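Local atomic coordinates of beta-glucosidase (Saccharopolyspora erythraea D, PDB entry 5M6G), a protein that probably hydrolyses terminal, non-reducing beta-D-glucosyl residues with release of beta-D-glucose, as a two-domain enzyme of glycosyl hydrolase family 3. Residues A[428-433]-A[489-494]; A[454-459]-A[499-504]; A[481-486]-A[521-526]. All coordinates share one frame; numbering follows the deposited sequence.

All three contacts fall in the C-terminal domain of the family 3 fold and follow strand 493-499 and the elements beside it. Contact 1 lies where that strand begins next to strand 431-434, and contact 2 in the loop into which it runs, with the two centres 27 Å apart. Contact 3 sets the turn after strand 478-480 on helix 518-528; its centre is 14 Å from that of contact 1, and the two touch, Val433 O lying 3.0 Å from Asp481 N and the Phe432 ring packing on Gly484. Contact 2 is nearest the sugar pocket, Gly454 being about 12 Å from the bound sorbitol, whereas contacts 1 and 3 lie away from the sorbitol pocket and the magnesium sites.

Contact 1: A[428-433]-A[489-494]; sequences GGKLFV and GSYRAA
Lys430 and Tyr491 both set CG anti to their carbonyl carbon (chi1 -72° for Tyr491), whereas Phe432 has CG anti to its backbone N (chi1 -157°), and the lysine chain and the phenylalanine come to lie on opposite faces of the tyrosine ring. On one face Lys430 CE makes a CH-pi contact 3.7 Å from the centroid of the Tyr491 ring, and NZ adds a cation-pi interaction. The same ammonium group is hydrogen-bonded to the hydroxyl of Ser490, NZ to OG 2.7 Å, and that hydroxyl also bonds to Asp488. Against the other face Phe432 turns its edge, CD2 standing 3.6 Å from Tyr491 CZ, in a T-shaped pair with planes at 85°. Tyr491 OH bonds to Thr479, which ties the sandwiched ring to strand 478-480.

The side chain of Arg492 reaches the backbone of Gly429 and crosses that of Leu431. Its NE donates to Gly429 O at 2.9 Å, approaching from above the carbonyl plane, and NH2 adds a weak bond to the same oxygen. Leu431 CD2 covers the centre of the guanidinium, 3.5 Å from Arg492 CZ. Asp427 forms a salt bridge with Arg492 NE and also accepts from Gly429 N.

Two nearly straight backbone bonds join the chains, from Arg492 N to Lys430 O (2.9 Å) and from Phe432 N to Ala493 O (3.0 Å). The first lies just before the parallel pairing of strands 431-434 and 493-499; the second belongs to it, between neighbours in the six-stranded mixed sheet of the alpha/beta C-terminal domain of family 3 glycosidases.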
# COMPACT_ATOMS: atom_id res chain seq x y z
N GLY A 428 -19.85 -25.13 22.94
CA GLY A 428 -20.63 -24.44 23.95
C GLY A 428 -19.87 -24.07 25.22
O GLY A 428 -20.41 -23.28 26.01
N GLY A 429 -18.67 -24.59 25.47
CA GLY A 429 -17.94 -24.21 26.67
C GLY A 429 -17.47 -22.77 26.62
O GLY A 429 -17.23 -22.20 25.55
N LYS A 430 -17.35 -22.15 27.80
CA LYS A 430 -16.94 -20.75 27.89
C LYS A 430 -15.57 -20.53 27.26
O LYS A 430 -14.64 -21.31 27.47
CB LYS A 430 -16.86 -20.32 29.36
CG LYS A 430 -18.13 -20.33 30.13
CD LYS A 430 -17.81 -20.54 31.60
CE LYS A 430 -16.94 -19.43 32.13
NZ LYS A 430 -16.97 -19.42 33.62
N LEU A 431 -15.44 -19.43 26.52
CA LEU A 431 -14.16 -19.01 25.95
C LEU A 431 -13.76 -17.68 26.57
O LEU A 431 -14.61 -16.86 26.93
CB LEU A 431 -14.24 -18.86 24.43
CG LEU A 431 -14.32 -20.18 23.66
CD1 LEU A 431 -14.62 -19.92 22.20
CD2 LEU A 431 -13.01 -20.96 23.81
N PHE A 432 -12.46 -17.47 26.71
CA PHE A 432 -11.95 -16.18 27.14
C PHE A 432 -11.16 -15.53 26.02
O PHE A 432 -10.36 -16.19 25.34
CB PHE A 432 -11.06 -16.28 28.39
CG PHE A 432 -10.98 -15.00 29.16
CD1 PHE A 432 -10.10 -13.99 28.78
CD2 PHE A 432 -11.83 -14.77 30.24
CE1 PHE A 432 -10.05 -12.79 29.48
CE2 PHE A 432 -11.78 -13.58 30.94
CZ PHE A 432 -10.89 -12.58 30.56
N VAL A 433 -11.38 -14.23 25.82
CA VAL A 433 -10.64 -13.46 24.83
C VAL A 433 -10.03 -12.25 25.52
O VAL A 433 -10.68 -11.59 26.34
CB VAL A 433 -11.52 -13.05 23.63
CG1 VAL A 433 -10.70 -12.25 22.59
CG2 VAL A 433 -12.13 -14.29 23.00
N GLY A 489 -9.74 -20.94 35.60
CA GLY A 489 -9.65 -22.31 35.11
C GLY A 489 -10.95 -22.90 34.63
O GLY A 489 -10.93 -24.02 34.10
N SER A 490 -12.07 -22.19 34.77
CA SER A 490 -13.34 -22.69 34.26
C SER A 490 -13.50 -22.52 32.75
O SER A 490 -14.46 -23.05 32.19
CB SER A 490 -14.51 -21.99 34.98
OG SER A 490 -14.70 -20.68 34.48
N TYR A 491 -12.60 -21.79 32.09
CA TYR A 491 -12.69 -21.55 30.66
C TYR A 491 -12.03 -22.69 29.89
O TYR A 491 -11.05 -23.29 30.34
CB TYR A 491 -12.03 -20.22 30.30
CG TYR A 491 -12.86 -19.03 30.75
CD1 TYR A 491 -12.77 -18.55 32.06
CD2 TYR A 491 -13.74 -18.42 29.88
CE1 TYR A 491 -13.55 -17.47 32.46
CE2 TYR A 491 -14.52 -17.36 30.27
CZ TYR A 491 -14.42 -16.88 31.56
OH TYR A 491 -15.21 -15.82 31.92
N ARG A 492 -12.58 -23.00 28.71
CA ARG A 492 -12.01 -24.10 27.95
C ARG A 492 -10.80 -23.69 27.13
O ARG A 492 -9.96 -24.54 26.82
CB ARG A 492 -13.07 -24.74 27.05
CG ARG A 492 -13.46 -23.93 25.85
CD ARG A 492 -14.34 -24.76 24.94
NE ARG A 492 -15.34 -23.95 24.26
CZ ARG A 492 -15.25 -23.57 22.99
NH1 ARG A 492 -14.20 -23.94 22.27
NH2 ARG A 492 -16.22 -22.84 22.44
N ALA A 493 -10.68 -22.41 26.80
CA ALA A 493 -9.49 -21.90 26.11
C ALA A 493 -9.47 -20.39 26.27
O ALA A 493 -10.51 -19.76 26.49
CB ALA A 493 -9.48 -22.28 24.63
N ALA A 494 -8.28 -19.82 26.15
CA ALA A 494 -8.11 -18.37 26.20
C ALA A 494 -7.35 -17.92 24.96
O ALA A 494 -6.34 -18.53 24.60
CB ALA A 494 -7.37 -17.93 27.47

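Contact 2: A[454-459]-A[499-504]; sequences GSSGDI and GETPYA
Pro502 packs on Gly454 and Ser455 where two loops of the C-terminal domain meet, one between helices 441-445 and 465-472 and the other running on from strand 493-499. The second loop continues directly to Glu505 of the sorbitol pocket, and Gly454 lies about 9 Å from Gly92, which also binds that ligand. The touching surface is small and carried by the proline ring: CB lies 3.7 Å from Gly454 C, while CG sits 3.7 Å from Ser455 O. Gly454 has a positive phi of 71°, and its bare CA leaves the room that the ring takes up. Farther along, Ser456 OG comes loosely to Pro502 CD at 4.1 Å; the hydroxyl itself is bonded to Asn443 of helix 441-445, which the side chains of Pro502 and Thr501 also touch.

Within 499-504, Tyr503 OH donates to Glu500 OE1 at 2.6 Å, meeting the carboxylate on its syn side. Glu500 is fixed further by a salt bridge with Arg542. Ala504 N is hydrogen-bonded to Gln453 of the first loop. Between 454-459 and 499-504 one water donates to both backbone carbonyls, 2.9 Å from Gly454 O and 2.9 Å from Pro502 O.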
# COMPACT_ATOMS: atom_id res chain seq x y z
N GLY A 454 -2.93 5.44 10.43
CA GLY A 454 -3.92 4.62 11.09
C GLY A 454 -4.13 5.08 12.52
O GLY A 454 -3.48 6.00 13.01
N SER A 455 -5.07 4.42 13.20
CA SER A 455 -5.34 4.75 14.60
C SER A 455 -6.15 3.61 15.21
O SER A 455 -6.71 2.78 14.51
CB SER A 455 -6.10 6.07 14.74
OG SER A 455 -7.36 5.97 14.13
N SER A 456 -6.21 3.62 16.54
CA SER A 456 -6.99 2.64 17.28
C SER A 456 -8.46 3.06 17.37
O SER A 456 -8.79 4.24 17.36
CB SER A 456 -6.42 2.45 18.68
OG SER A 456 -5.07 2.02 18.63
N GLY A 457 -9.34 2.07 17.46
CA GLY A 457 -10.75 2.32 17.66
C GLY A 457 -11.58 1.90 16.47
O GLY A 457 -11.09 1.32 15.49
N ASP A 458 -12.87 2.24 16.55
CA ASP A 458 -13.85 1.85 15.54
C ASP A 458 -13.87 2.89 14.42
O ASP A 458 -14.79 3.69 14.28
CB ASP A 458 -15.23 1.68 16.17
CG ASP A 458 -16.13 0.80 15.35
OD1 ASP A 458 -15.78 0.52 14.20
OD2 ASP A 458 -17.20 0.38 15.86
N ILE A 459 -12.81 2.86 13.60
CA ILE A 459 -12.58 3.95 12.65
C ILE A 459 -13.27 3.76 11.31
O ILE A 459 -13.33 4.72 10.52
CB ILE A 459 -11.07 4.15 12.43
CG1 ILE A 459 -10.45 2.90 11.81
CG2 ILE A 459 -10.40 4.49 13.74
CD1 ILE A 459 -8.92 3.10 11.46
N GLY A 499 0.05 -7.66 19.75
CA GLY A 499 0.87 -7.20 18.64
C GLY A 499 0.97 -5.68 18.58
O GLY A 499 0.98 -4.99 19.61
N GLU A 500 1.05 -5.16 17.36
CA GLU A 500 1.35 -3.75 17.16
C GLU A 500 0.08 -2.91 17.03
O GLU A 500 -0.99 -3.42 16.71
CB GLU A 500 2.20 -3.56 15.91
CG GLU A 500 3.42 -4.46 15.84
CD GLU A 500 4.30 -4.13 14.64
OE1 GLU A 500 3.92 -4.47 13.50
OE2 GLU A 500 5.36 -3.50 14.85
N THR A 501 0.22 -1.62 17.29
CA THR A 501 -0.75 -0.60 16.94
C THR A 501 -0.35 0.06 15.62
O THR A 501 0.76 -0.14 15.13
CB THR A 501 -0.84 0.44 18.07
OG1 THR A 501 0.46 0.98 18.32
CG2 THR A 501 -1.39 -0.22 19.36
N PRO A 502 -1.26 0.82 14.99
CA PRO A 502 -1.02 1.24 13.60
C PRO A 502 0.13 2.23 13.44
O PRO A 502 0.37 3.09 14.30
CB PRO A 502 -2.35 1.88 13.19
CG PRO A 502 -3.38 1.23 14.08
CD PRO A 502 -2.67 1.04 15.39
N TYR A 503 0.82 2.12 12.31
CA TYR A 503 1.89 3.05 11.95
C TYR A 503 2.05 3.04 10.44
O TYR A 503 1.55 2.15 9.74
CB TYR A 503 3.21 2.67 12.63
CG TYR A 503 3.58 1.23 12.37
CD1 TYR A 503 4.22 0.85 11.19
CD2 TYR A 503 3.26 0.24 13.30
CE1 TYR A 503 4.55 -0.47 10.95
CE2 TYR A 503 3.58 -1.09 13.06
CZ TYR A 503 4.23 -1.44 11.88
OH TYR A 503 4.53 -2.75 11.64
N ALA A 504 2.81 4.02 9.93
CA ALA A 504 3.15 4.05 8.51
C ALA A 504 4.49 4.74 8.34
O ALA A 504 4.81 5.69 9.06
CB ALA A 504 2.09 4.76 7.66
O HOH W 1 -1.31 5.40 14.79

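Contact 3: A[481-486]-A[521-526]; sequences DRHGNG and RATIAK
Van der Waals packing and a single bridging water join Thr523 and Lys526 of helix 518-528 to the turn around His483 and Gly484. In the packing, Thr523 OG1 stands 3.4 Å from His483 CA, and the methyl CG2 rests near Gly484 N. Lys526 first extends, with CG anti to the backbone N (chi1 -172°), and its CD passes beside two backbone carbonyls, 3.3 Å from His483 O and 3.3 Å from Gly484 O. The chain then bends at chi3 and chi4, and CE lies 3.3 Å from Asn485 OD1.

Most of the surface met by the helix belongs to a type I beta turn from Asp481 to Gly484, with Asn485 following it; the turn leads out of strand 478-480, an edge strand of the domain's mixed sheet. Bonds within 481-486 form a second group: Gly484 N donates to Asp481 O, and Asp481 OD1 accepts from His483 N at 3.0 Å, an Asx turn, with a weak further bond from Asn485 N.

Water supplies the polar link across the contact. One molecule donates to Arg482 O at 2.7 Å and accepts from Thr523 OG1 at 2.7 Å. Among charged groups, Arg482 NE forms a salt bridge with Glu519, one turn before Thr523 on the same helix.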
# COMPACT_ATOMS: atom_id res chain seq x y z
N ASP A 481 -11.87 -9.45 28.15
CA ASP A 481 -11.25 -8.37 28.92
C ASP A 481 -9.91 -8.04 28.30
O ASP A 481 -9.07 -8.93 28.11
CB ASP A 481 -11.06 -8.76 30.39
CG ASP A 481 -10.57 -7.60 31.23
OD1 ASP A 481 -9.34 -7.36 31.29
OD2 ASP A 481 -11.41 -6.90 31.83
N ARG A 482 -9.69 -6.75 28.02
CA ARG A 482 -8.48 -6.36 27.30
C ARG A 482 -7.23 -6.91 27.96
O ARG A 482 -6.30 -7.36 27.26
CB ARG A 482 -8.38 -4.84 27.21
CG ARG A 482 -7.05 -4.38 26.59
CD ARG A 482 -7.07 -2.91 26.25
NE ARG A 482 -5.74 -2.40 25.91
CZ ARG A 482 -5.52 -1.15 25.53
NH1 ARG A 482 -6.53 -0.30 25.46
NH2 ARG A 482 -4.29 -0.74 25.24
N HIS A 483 -7.18 -6.92 29.29
CA HIS A 483 -5.98 -7.27 30.03
C HIS A 483 -6.03 -8.68 30.61
O HIS A 483 -5.17 -9.03 31.43
CB HIS A 483 -5.72 -6.24 31.13
CG HIS A 483 -5.46 -4.86 30.61
ND1 HIS A 483 -4.20 -4.43 30.26
CD2 HIS A 483 -6.30 -3.83 30.36
CE1 HIS A 483 -4.28 -3.18 29.82
NE2 HIS A 483 -5.54 -2.80 29.87
N GLY A 484 -7.00 -9.49 30.20
CA GLY A 484 -7.12 -10.84 30.73
C GLY A 484 -7.74 -10.93 32.11
O GLY A 484 -7.77 -12.03 32.68
N ASN A 485 -8.24 -9.83 32.66
CA ASN A 485 -8.78 -9.85 34.02
C ASN A 485 -10.08 -10.64 34.06
O ASN A 485 -10.96 -10.47 33.21
CB ASN A 485 -9.02 -8.42 34.51
CG ASN A 485 -7.73 -7.68 34.76
OD1 ASN A 485 -6.73 -8.27 35.13
ND2 ASN A 485 -7.75 -6.37 34.56
N GLY A 486 -10.19 -11.53 35.04
CA GLY A 486 -11.37 -12.35 35.17
C GLY A 486 -11.24 -13.73 34.57
O GLY A 486 -12.15 -14.55 34.73
N ARG A 521 2.71 -8.90 27.15
CA ARG A 521 3.32 -9.98 27.92
C ARG A 521 2.62 -10.19 29.26
O ARG A 521 2.47 -11.32 29.71
CB ARG A 521 4.82 -9.73 28.10
CG ARG A 521 5.52 -9.46 26.79
CD ARG A 521 6.99 -9.65 26.89
NE ARG A 521 7.64 -8.35 26.99
CZ ARG A 521 7.97 -7.78 28.14
NH1 ARG A 521 7.73 -8.43 29.28
NH2 ARG A 521 8.56 -6.60 28.14
N ALA A 522 2.19 -9.10 29.90
CA ALA A 522 1.38 -9.21 31.12
C ALA A 522 0.07 -9.95 30.85
O ALA A 522 -0.34 -10.81 31.64
CB ALA A 522 1.09 -7.82 31.69
N THR A 523 -0.61 -9.62 29.76
CA THR A 523 -1.89 -10.26 29.48
C THR A 523 -1.72 -11.75 29.16
O THR A 523 -2.49 -12.59 29.65
CB THR A 523 -2.59 -9.53 28.33
OG1 THR A 523 -2.99 -8.24 28.79
CG2 THR A 523 -3.83 -10.30 27.88
N ILE A 524 -0.71 -12.09 28.35
CA ILE A 524 -0.49 -13.51 28.06
C ILE A 524 -0.12 -14.26 29.33
O ILE A 524 -0.56 -15.40 29.55
CB ILE A 524 0.59 -13.67 26.98
CG1 ILE A 524 0.11 -13.12 25.63
CG2 ILE A 524 0.99 -15.14 26.86
CD1 ILE A 524 1.23 -13.00 24.59
N ALA A 525 0.71 -13.66 30.19
CA ALA A 525 1.09 -14.33 31.43
C ALA A 525 -0.12 -14.55 32.33
O ALA A 525 -0.27 -15.62 32.93
CB ALA A 525 2.17 -13.52 32.16
N LYS A 526 -1.00 -13.56 32.40
CA LYS A 526 -2.23 -13.72 33.17
C LYS A 526 -3.08 -14.86 32.64
O LYS A 526 -3.67 -15.62 33.42
CB LYS A 526 -3.01 -12.40 33.17
CG LYS A 526 -4.21 -12.40 34.10
CD LYS A 526 -4.92 -11.06 34.04
CE LYS A 526 -3.99 -9.95 34.45
NZ LYS A 526 -3.63 -10.07 35.89
O HOH W 2 -3.80 -6.50 26.94